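PDB 2CYJ: uncharacterized protein from Pyrococcus horikoshii, which is of unknown function but is a small DUF498/DUF598 (Mth938-like) family member built round a mixed beta sheet flanked by helices. Local coordinates for residues His46-Asp49 and Pro50-Glu54; Glu103-Lys107 and Lys108-Ala112; Ile90-Pro93 and Thr94-Leu98. All coordinates share one frame; numbering follows the deposited sequence.

Contact 1 (His46-Asp49 and Pro50-Glu54)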
# COMPACT_ATOMS: atom_id res chain seq x y z
N HIS A 46 9.19 -6.27 6.02
CA HIS A 46 9.13 -7.12 4.83
C HIS A 46 7.93 -8.04 4.91
O HIS A 46 7.54 -8.69 3.94
CB HIS A 46 10.39 -7.99 4.75
CG HIS A 46 11.21 -7.76 3.53
ND1 HIS A 46 12.08 -8.71 3.03
CD2 HIS A 46 11.34 -6.68 2.72
CE1 HIS A 46 12.70 -8.23 1.97
NE2 HIS A 46 12.28 -7.00 1.77
N LYS A 47 7.38 -8.12 6.12
CA LYS A 47 6.21 -8.92 6.41
C LYS A 47 5.24 -7.96 7.08
O LYS A 47 5.33 -7.72 8.29
CB LYS A 47 6.57 -10.05 7.38
CG LYS A 47 7.61 -11.02 6.85
CD LYS A 47 7.08 -11.83 5.69
CE LYS A 47 8.14 -12.78 5.15
NZ LYS A 47 7.64 -13.59 4.01
N LEU A 48 4.33 -7.40 6.30
CA LEU A 48 3.37 -6.44 6.82
C LEU A 48 2.43 -7.17 7.77
O LEU A 48 1.67 -8.05 7.35
CB LEU A 48 2.61 -5.78 5.67
CG LEU A 48 2.00 -4.42 6.02
CD1 LEU A 48 1.83 -3.59 4.75
CD2 LEU A 48 0.69 -4.60 6.76
N ASP A 49 2.47 -6.83 9.05
CA ASP A 49 1.64 -7.56 9.99
C ASP A 49 0.29 -6.93 10.30
O ASP A 49 0.03 -5.78 9.96
CB ASP A 49 2.42 -7.92 11.27
CG ASP A 49 2.71 -6.73 12.15
OD1 ASP A 49 1.98 -5.72 12.09
OD2 ASP A 49 3.67 -6.83 12.94
N PRO A 50 -0.60 -7.70 10.95
CA PRO A 50 -1.91 -7.14 11.26
C PRO A 50 -1.95 -5.92 12.16
O PRO A 50 -2.83 -5.09 12.01
CB PRO A 50 -2.67 -8.35 11.83
CG PRO A 50 -1.60 -9.18 12.42
CD PRO A 50 -0.49 -9.10 11.40
N GLU A 51 -1.00 -5.81 13.08
CA GLU A 51 -0.96 -4.65 13.96
C GLU A 51 -0.77 -3.39 13.13
O GLU A 51 -1.31 -2.33 13.46
CB GLU A 51 0.18 -4.78 14.97
CG GLU A 51 -0.03 -5.86 16.03
CD GLU A 51 0.35 -7.26 15.58
OE1 GLU A 51 0.76 -7.46 14.41
OE2 GLU A 51 0.25 -8.19 16.41
N GLU A 52 0.00 -3.49 12.05
CA GLU A 52 0.21 -2.33 11.20
C GLU A 52 -1.02 -2.10 10.32
O GLU A 52 -1.53 -0.98 10.24
CB GLU A 52 1.45 -2.49 10.31
CG GLU A 52 1.67 -1.24 9.43
CD GLU A 52 2.75 -1.35 8.38
OE1 GLU A 52 2.75 -0.51 7.45
OE2 GLU A 52 3.60 -2.27 8.45
N LEU A 53 -1.50 -3.15 9.65
CA LEU A 53 -2.65 -3.00 8.76
C LEU A 53 -3.88 -2.41 9.43
O LEU A 53 -4.61 -1.61 8.84
CB LEU A 53 -2.99 -4.34 8.11
CG LEU A 53 -4.16 -4.37 7.12
CD1 LEU A 53 -3.95 -3.32 6.01
CD2 LEU A 53 -4.27 -5.76 6.53
N GLU A 54 -4.13 -2.79 10.68
CA GLU A 54 -5.29 -2.29 11.39
C GLU A 54 -5.29 -0.77 11.50
O GLU A 54 -6.36 -0.16 11.54
CB GLU A 54 -5.35 -2.94 12.78
CG GLU A 54 -6.61 -2.63 13.60
CD GLU A 54 -6.52 -1.34 14.40
OE1 GLU A 54 -5.41 -0.81 14.59
OE2 GLU A 54 -7.58 -0.86 14.86
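Asp49 and Leu53 open the helix that follows the short strand 47-48: Leu53 N reaches Asp49 O at 3.1 Å in a nearly straight bond (N-H...O 173°), the first i to i+4 link, and Glu54 N repeats the pattern on Pro50 O. Asp49 is the N-cap, and the chain turns there from strand into helix 50-54, with Pro50 as its first residue. The cap is made by the Asp49 side chain. CG stands between the backbone N and the carbonyl carbon (chi1 71°), which folds the carboxylate back over the first turn, and Asp49 OD1 accepts from Glu52 N at 3.0 Å, met nearly along the C-O axis; Glu52 N also makes a weak, bent hydrogen bond to Asp49 O. Close by, the bent chain of Glu51 returns its own carboxylate, OE1 lying 3.1 Å from Asp49 OD1 with the two planes 65° apart, a like-charge pair that may raise the proton affinity of one of them. With an alanine here in place of Asp49, Glu52 N loses its side-chain acceptor and the first turn would probably be less firmly capped. Nearby, Leu48 lies crosswise to Glu52 and Leu53: its CG sits 3.6 Å from Glu52 OE2, and its CD2 meets Leu53 CB at 3.9 Å. The buried Glu52 carboxylate is satisfied beyond the turn, OE1 by Tyr56 and Arg33, OE2 by Ser38, while Leu53 also packs on Ser80 of helix 78-83. Together they form a classic aspartate N-cap with proline at N1, at a strand-to-helix junction.

Contact 2 (Glu103-Lys107 and Lys108-Ala112)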
# COMPACT_ATOMS: atom_id res chain seq x y z
N GLU A 103 -5.46 2.56 -13.15
CA GLU A 103 -6.49 1.96 -14.00
C GLU A 103 -7.83 1.78 -13.27
O GLU A 103 -8.89 2.04 -13.83
CB GLU A 103 -5.98 0.61 -14.51
CG GLU A 103 -6.90 -0.08 -15.49
CD GLU A 103 -6.44 -1.48 -15.82
OE1 GLU A 103 -5.22 -1.70 -15.98
OE2 GLU A 103 -7.31 -2.37 -15.92
N LEU A 104 -7.77 1.35 -12.01
CA LEU A 104 -8.98 1.09 -11.23
C LEU A 104 -9.56 2.29 -10.48
O LEU A 104 -10.73 2.27 -10.08
CB LEU A 104 -8.70 -0.02 -10.21
CG LEU A 104 -8.16 -1.35 -10.74
CD1 LEU A 104 -7.83 -2.27 -9.56
CD2 LEU A 104 -9.19 -2.01 -11.65
N TRP A 105 -8.77 3.33 -10.30
CA TRP A 105 -9.24 4.47 -9.54
C TRP A 105 -10.51 5.11 -10.09
O TRP A 105 -10.66 5.30 -11.30
CB TRP A 105 -8.13 5.53 -9.44
CG TRP A 105 -8.37 6.51 -8.33
CD1 TRP A 105 -8.98 7.73 -8.43
CD2 TRP A 105 -8.03 6.34 -6.95
NE1 TRP A 105 -9.04 8.33 -7.19
CE2 TRP A 105 -8.46 7.50 -6.26
CE3 TRP A 105 -7.40 5.32 -6.22
CZ2 TRP A 105 -8.28 7.67 -4.88
CZ3 TRP A 105 -7.22 5.49 -4.85
CH2 TRP A 105 -7.66 6.66 -4.20
N GLY A 106 -11.42 5.43 -9.19
CA GLY A 106 -12.64 6.09 -9.61
C GLY A 106 -13.91 5.27 -9.54
O GLY A 106 -15.00 5.82 -9.57
N LYS A 107 -13.77 3.95 -9.47
CA LYS A 107 -14.95 3.12 -9.37
C LYS A 107 -15.01 2.50 -7.99
O LYS A 107 -15.73 3.00 -7.11
CB LYS A 107 -14.95 2.08 -10.49
CG LYS A 107 -15.45 2.70 -11.79
CD LYS A 107 -15.48 1.73 -12.97
CE LYS A 107 -16.20 2.38 -14.15
NZ LYS A 107 -16.10 1.57 -15.40
N LYS A 108 -14.25 1.44 -7.77
CA LYS A 108 -14.25 0.82 -6.46
C LYS A 108 -13.46 1.68 -5.49
O LYS A 108 -12.62 2.50 -5.89
CB LYS A 108 -13.63 -0.58 -6.52
CG LYS A 108 -14.47 -1.61 -7.27
CD LYS A 108 -13.66 -2.85 -7.62
CE LYS A 108 -14.51 -3.87 -8.37
NZ LYS A 108 -13.70 -5.06 -8.76
N ARG A 109 -13.73 1.51 -4.20
CA ARG A 109 -13.03 2.25 -3.16
C ARG A 109 -11.77 1.45 -2.86
O ARG A 109 -11.82 0.31 -2.42
CB ARG A 109 -13.92 2.37 -1.93
CG ARG A 109 -15.18 3.16 -2.21
CD ARG A 109 -16.17 3.04 -1.09
NE ARG A 109 -16.61 1.65 -0.94
CZ ARG A 109 -17.46 1.23 -0.01
NH1 ARG A 109 -17.96 2.09 0.87
NH2 ARG A 109 -17.81 -0.05 0.04
N ILE A 110 -10.63 2.08 -3.12
CA ILE A 110 -9.36 1.41 -2.95
C ILE A 110 -8.44 1.98 -1.88
O ILE A 110 -8.19 3.19 -1.84
CB ILE A 110 -8.59 1.42 -4.28
CG1 ILE A 110 -9.50 0.95 -5.42
CG2 ILE A 110 -7.38 0.53 -4.19
CD1 ILE A 110 -8.95 1.25 -6.80
N LEU A 111 -7.96 1.08 -1.02
CA LEU A 111 -6.99 1.41 0.02
C LEU A 111 -5.67 0.84 -0.53
O LEU A 111 -5.59 -0.36 -0.82
CB LEU A 111 -7.33 0.72 1.34
CG LEU A 111 -6.26 0.84 2.44
CD1 LEU A 111 -6.00 2.30 2.83
CD2 LEU A 111 -6.72 0.03 3.65
N ALA A 112 -4.65 1.68 -0.68
CA ALA A 112 -3.38 1.19 -1.22
C ALA A 112 -2.22 1.40 -0.27
O ALA A 112 -2.10 2.46 0.33
CB ALA A 112 -3.08 1.89 -2.56
O HOH W 1 -12.36 0.17 -9.46
O HOH W 2 -11.59 4.93 -6.34
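Leu104, in the last turn of helix 94-104, makes the closest apolar contact of this connection: its CB lies 3.6 Å from Ile110 CD1. On Ile110, CG1 sits anti to the carbonyl carbon (chi1 -49°) and the chain extends onward, which brings CD1 against Leu104 CB and close to Leu104 O. That carbonyl is answered through a water: water 1 donates to Leu104 O at 2.7 Å and accepts from Lys108 N, tying the helix end to the returning chain. Trp105 is the first residue to leave helical angles. Its indole swings back toward the strand, with CG anti to the backbone N (chi1 -161°), and its CZ3 meets Ile110 O obliquely at 3.9 Å; CZ3 is also 4.3 Å from Ile110 CB, a looser touch than that of Leu104. A second water lies over the centre of one indole face, 3.9 Å above the plane; it accepts from Gly106 N and donates to Lys108 O at 2.7 Å. Gly106 has a positive phi (110°) at which a CB would press on the carbonyl of Trp105, and it lets the chain turn. Lys107 then leads directly into Lys108, its extended side chain heading away from the turn, while Lys108 and Arg109 send their charged ends to Glu88 and to Asp60 and Asp62. Ile110 begins strand 110-115 in the mixed sheet, touching Leu101 of helix 94-104 and Val63 and Leu65 of the neighbouring parallel strand 63-68, while Trp105 rests on Ile24 of strand 22-24 and on Met1.

Contact 3 (Ile90-Pro93 and Thr94-Leu98). With SO4 (sulfate ion), chain C.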
# COMPACT_ATOMS: atom_id res chain seq x y z
N ILE A 90 -5.19 -7.36 -3.66
CA ILE A 90 -4.23 -7.43 -4.75
C ILE A 90 -2.83 -7.11 -4.25
O ILE A 90 -2.61 -6.08 -3.60
CB ILE A 90 -4.60 -6.39 -5.82
CG1 ILE A 90 -6.07 -6.54 -6.22
CG2 ILE A 90 -3.69 -6.57 -7.05
CD1 ILE A 90 -6.55 -5.43 -7.14
N GLU A 91 -1.87 -7.97 -4.57
CA GLU A 91 -0.48 -7.76 -4.18
C GLU A 91 0.38 -7.91 -5.42
O GLU A 91 0.48 -9.00 -5.97
CB GLU A 91 -0.06 -8.78 -3.13
CG GLU A 91 -0.79 -8.68 -1.81
CD GLU A 91 -0.16 -9.55 -0.74
OE1 GLU A 91 -0.80 -10.53 -0.31
OE2 GLU A 91 0.99 -9.27 -0.34
N LYS A 92 0.99 -6.81 -5.85
CA LYS A 92 1.85 -6.81 -7.04
C LYS A 92 3.06 -5.91 -6.85
O LYS A 92 3.01 -4.97 -6.06
CB LYS A 92 1.09 -6.29 -8.26
CG LYS A 92 -0.13 -7.10 -8.67
CD LYS A 92 0.27 -8.48 -9.11
CE LYS A 92 -0.96 -9.36 -9.25
NZ LYS A 92 -0.61 -10.69 -9.80
N PRO A 93 4.16 -6.19 -7.58
CA PRO A 93 5.35 -5.34 -7.46
C PRO A 93 4.88 -3.90 -7.70
O PRO A 93 3.94 -3.65 -8.47
CB PRO A 93 6.27 -5.88 -8.55
CG PRO A 93 5.93 -7.37 -8.51
CD PRO A 93 4.42 -7.35 -8.44
N THR A 94 5.55 -2.97 -7.05
CA THR A 94 5.11 -1.59 -7.06
C THR A 94 4.81 -0.85 -8.34
O THR A 94 3.79 -0.16 -8.40
CB THR A 94 6.05 -0.78 -6.17
OG1 THR A 94 5.88 -1.27 -4.83
CG2 THR A 94 5.71 0.71 -6.19
N LYS A 95 5.63 -0.98 -9.38
CA LYS A 95 5.29 -0.22 -10.57
C LYS A 95 4.01 -0.75 -11.21
O LYS A 95 3.15 0.03 -11.63
CB LYS A 95 6.44 -0.18 -11.57
CG LYS A 95 6.18 0.84 -12.68
CD LYS A 95 7.41 1.20 -13.49
CE LYS A 95 8.40 2.01 -12.68
NZ LYS A 95 9.37 2.67 -13.62
N GLU A 96 3.86 -2.07 -11.28
CA GLU A 96 2.65 -2.65 -11.84
C GLU A 96 1.47 -2.28 -10.93
O GLU A 96 0.40 -1.92 -11.40
CB GLU A 96 2.76 -4.17 -11.93
CG GLU A 96 1.43 -4.82 -12.32
CD GLU A 96 1.44 -6.34 -12.30
OE1 GLU A 96 2.38 -6.94 -11.75
OE2 GLU A 96 0.48 -6.93 -12.82
N ALA A 97 1.68 -2.38 -9.62
CA ALA A 97 0.60 -2.06 -8.68
C ALA A 97 0.09 -0.63 -8.85
O ALA A 97 -1.12 -0.41 -8.82
CB ALA A 97 1.06 -2.30 -7.24
N LEU A 98 0.99 0.33 -9.02
CA LEU A 98 0.56 1.72 -9.18
C LEU A 98 -0.09 1.95 -10.54
O LEU A 98 -0.98 2.79 -10.67
CB LEU A 98 1.74 2.68 -8.97
CG LEU A 98 2.12 2.83 -7.49
CD1 LEU A 98 3.43 3.57 -7.36
CD2 LEU A 98 1.02 3.59 -6.75
S SO4 C . -1.01 -10.08 -12.97
O1 SO4 C . -1.91 -9.39 -12.03
O2 SO4 C . -1.53 -9.89 -14.34
O3 SO4 C . 0.34 -9.50 -12.85
O4 SO4 C . -0.94 -11.51 -12.66
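Lys92 and Glu96 meet mainly through their aliphatic and carboxylate parts: Lys92 CD lies 3.7 Å from Glu96 OE1, the two chains crossing obliquely, and their charged ends stay apart, with Lys92 NZ 4.9 Å from Glu96 OE2. Bending at chi2 (-64°) turns the outer part of the lysine chain along the carboxylate toward a bound sulfate. Beside them, Pro93 runs alongside Glu96, pointing the same way, with Pro93 CD 3.9 Å from Glu96 OE1. Ala97 CB sits against the carbonyl oxygens of Pro93 and Lys92, 3.5 Å from Lys92 O, and also packs on Leu65 of strand 63-68. Backbone bonding is simple: Ala97 N donates to Pro93 O at 2.8 Å (N-H...O 163°), and Leu98 N follows on Thr94 O, so Pro93 occupies the N-cap position and its carbonyl opens helix 94-104. Thr94 OG1 is engaged elsewhere, by His115 O and Gly69 N. The polar side-chain contacts gather at the sulfate, probably from the crystallisation liquor. Lys92 NZ makes two weak hydrogen bonds to it, 2.9 Å to O1 and 3.0 Å to O4, while Glu96 OE2 lies 2.6 Å from O3. The chemistry implies that an anion can settle here between the Lys92 ammonium and the Glu96 carboxyl group, with a proton probably held somewhere in the OE2-O3 pair, without making this a demonstrated functional site.

Along the chain contact 1 comes first, then contact 3, then contact 2. Contacts 3 and 2 are the two junctions of a beta-alpha-beta crossover: contact 3 leads strand 88-92, an edge of the mixed five-stranded sheet, into helix 94-104, and contact 2 returns the chain to strand 110-115, with strand 63-68 lying parallel between the two. Their centres are 13 Å apart, and they touch where Leu104 CD1 packs on Ile90 CD1 at 4.2 Å. Contact 1 includes strand 47-48, which pairs in parallel with 75-76; its centre is about 17 Å from that of contact 3 and 21 Å from that of contact 2, across the chain's centre from the latter.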